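Amine oxidase (Emericella nidulans, PDB 3PGB) is a copper- and topaquinone-containing amine oxidase that probably oxidises primary amines to aldehydes. Local coordinates at residues A[237-242]-A[510-515]. Numbering follows the deposited sequence.
Sequences WDMFWN and SAYYAN
The closest approach in this buried contact is apolar: the terminal methyl CE of Met239 lies 3.6 Å from CB of Tyr512. Methionine suits the place because its unbranched chain spans the gap between backbones whose closest CA atoms, those of Trp241 and Tyr512, are 9.7 Å apart. With CG anti to the backbone N (chi1 -167°) and the chain extended beyond it, CE is carried out to the tyrosine, whose side chain it crosses at about a right angle. SD of Met239 sits 4.2 Å above the Trp241 ring plane, nearer the ring's margin than its centre; Trp222 of the neighbouring strand 219-223 stacks on the same indole.

Segment 237-242 belongs to a five-stranded antiparallel sheet, probably of one of the small N-terminal domains of this family; 510-515, with its short strand 511-512, lies within the catalytic domain, so that the contact would join the two. Ser510 has its side chain about 11 Å from the copper ion.

A looser contact brings the indole carbon CH2 of Trp241 to 4.2 Å from the backbone carbonyl Ser510 O, with no hydrogen bond between the segments. Tyrosine suits its position by combining an apolar CB with a hydroxyl that is hydrogen-bonded to Lys303 O; Ser510 OG, similarly, bonds to Ser528 O.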
# COMPACT_ATOMS: atom_id res chain seq x y z
N TRP A 237 -28.50 26.26 0.28
CA TRP A 237 -27.45 27.19 -0.12
C TRP A 237 -27.05 26.78 -1.53
O TRP A 237 -26.62 25.64 -1.74
CB TRP A 237 -26.24 27.09 0.80
CG TRP A 237 -26.20 28.08 1.93
CD1 TRP A 237 -26.39 27.82 3.26
CD2 TRP A 237 -25.92 29.48 1.84
NE1 TRP A 237 -26.25 28.96 3.99
CE2 TRP A 237 -25.96 30.00 3.14
CE3 TRP A 237 -25.64 30.34 0.77
CZ2 TRP A 237 -25.74 31.35 3.42
CZ3 TRP A 237 -25.42 31.69 1.04
CH2 TRP A 237 -25.47 32.18 2.36
N ASP A 238 -27.18 27.68 -2.50
CA ASP A 238 -26.86 27.37 -3.89
C ASP A 238 -25.82 28.33 -4.45
O ASP A 238 -25.63 29.43 -3.94
CB ASP A 238 -28.11 27.40 -4.75
CG ASP A 238 -29.13 26.36 -4.33
OD1 ASP A 238 -28.89 25.16 -4.55
OD2 ASP A 238 -30.18 26.75 -3.78
N MET A 239 -25.19 27.90 -5.54
CA MET A 239 -24.11 28.64 -6.17
C MET A 239 -24.29 28.62 -7.68
O MET A 239 -24.85 27.67 -8.23
CB MET A 239 -22.78 27.98 -5.80
CG MET A 239 -21.54 28.79 -6.10
SD MET A 239 -20.09 27.73 -5.97
CE MET A 239 -18.80 28.94 -5.80
N PHE A 240 -23.83 29.66 -8.35
CA PHE A 240 -23.76 29.64 -9.81
C PHE A 240 -22.50 28.88 -10.25
O PHE A 240 -21.44 29.02 -9.63
CB PHE A 240 -23.76 31.06 -10.38
CG PHE A 240 -25.11 31.74 -10.31
CD1 PHE A 240 -25.94 31.77 -11.42
CD2 PHE A 240 -25.55 32.32 -9.13
CE1 PHE A 240 -27.18 32.38 -11.37
CE2 PHE A 240 -26.79 32.94 -9.06
CZ PHE A 240 -27.61 32.97 -10.18
N TRP A 241 -22.62 28.07 -11.30
CA TRP A 241 -21.48 27.42 -11.94
C TRP A 241 -21.45 27.77 -13.42
O TRP A 241 -22.49 28.02 -14.01
CB TRP A 241 -21.56 25.90 -11.81
CG TRP A 241 -21.71 25.39 -10.43
CD1 TRP A 241 -22.82 25.46 -9.64
CD2 TRP A 241 -20.72 24.68 -9.67
NE1 TRP A 241 -22.58 24.85 -8.43
CE2 TRP A 241 -21.30 24.37 -8.42
CE3 TRP A 241 -19.40 24.30 -9.91
CZ2 TRP A 241 -20.61 23.68 -7.43
CZ3 TRP A 241 -18.71 23.61 -8.93
CH2 TRP A 241 -19.31 23.32 -7.70
N ASN A 242 -20.26 27.78 -14.01
CA ASN A 242 -20.12 27.84 -15.47
C ASN A 242 -20.36 26.46 -16.08
O ASN A 242 -20.03 25.44 -15.49
CB ASN A 242 -18.73 28.36 -15.89
CG ASN A 242 -18.79 29.72 -16.57
OD1 ASN A 242 -19.80 30.09 -17.17
ND2 ASN A 242 -17.69 30.47 -16.48
N SER A 510 -14.95 21.22 -7.12
CA SER A 510 -14.08 22.36 -6.91
C SER A 510 -14.69 23.36 -5.94
O SER A 510 -15.81 23.18 -5.47
CB SER A 510 -13.83 23.02 -8.26
OG SER A 510 -12.91 24.08 -8.18
N ALA A 511 -13.94 24.41 -5.62
CA ALA A 511 -14.42 25.52 -4.81
C ALA A 511 -13.89 26.82 -5.39
O ALA A 511 -12.78 26.85 -5.94
CB ALA A 511 -13.97 25.36 -3.37
N TYR A 512 -14.67 27.89 -5.29
CA TYR A 512 -14.24 29.20 -5.77
C TYR A 512 -13.08 29.69 -4.91
O TYR A 512 -13.08 29.48 -3.70
CB TYR A 512 -15.39 30.21 -5.75
CG TYR A 512 -15.15 31.44 -6.60
CD1 TYR A 512 -15.10 31.35 -7.99
CD2 TYR A 512 -14.98 32.69 -6.02
CE1 TYR A 512 -14.88 32.48 -8.78
CE2 TYR A 512 -14.75 33.82 -6.80
CZ TYR A 512 -14.71 33.70 -8.17
OH TYR A 512 -14.49 34.82 -8.93
N TYR A 513 -12.11 30.34 -5.54
CA TYR A 513 -10.84 30.67 -4.87
C TYR A 513 -11.01 31.71 -3.78
O TYR A 513 -10.31 31.67 -2.76
CB TYR A 513 -9.80 31.16 -5.88
CG TYR A 513 -9.87 32.64 -6.19
CD1 TYR A 513 -8.97 33.54 -5.63
CD2 TYR A 513 -10.84 33.15 -7.06
CE1 TYR A 513 -9.02 34.90 -5.91
CE2 TYR A 513 -10.91 34.51 -7.36
CZ TYR A 513 -9.99 35.38 -6.78
OH TYR A 513 -10.05 36.72 -7.07
N ALA A 514 -11.94 32.64 -3.99
CA ALA A 514 -12.02 33.87 -3.21
C ALA A 514 -12.13 33.59 -1.72
O ALA A 514 -13.09 32.99 -1.27
CB ALA A 514 -13.18 34.74 -3.69
N ASN A 515 -11.11 34.02 -0.97
CA ASN A 515 -11.12 33.97 0.49
C ASN A 515 -11.17 32.56 1.07
O ASN A 515 -11.56 32.38 2.23
CB ASN A 515 -12.30 34.78 1.03
CG ASN A 515 -12.51 36.07 0.27
OD1 ASN A 515 -11.66 36.96 0.29
ND2 ASN A 515 -13.64 36.17 -0.42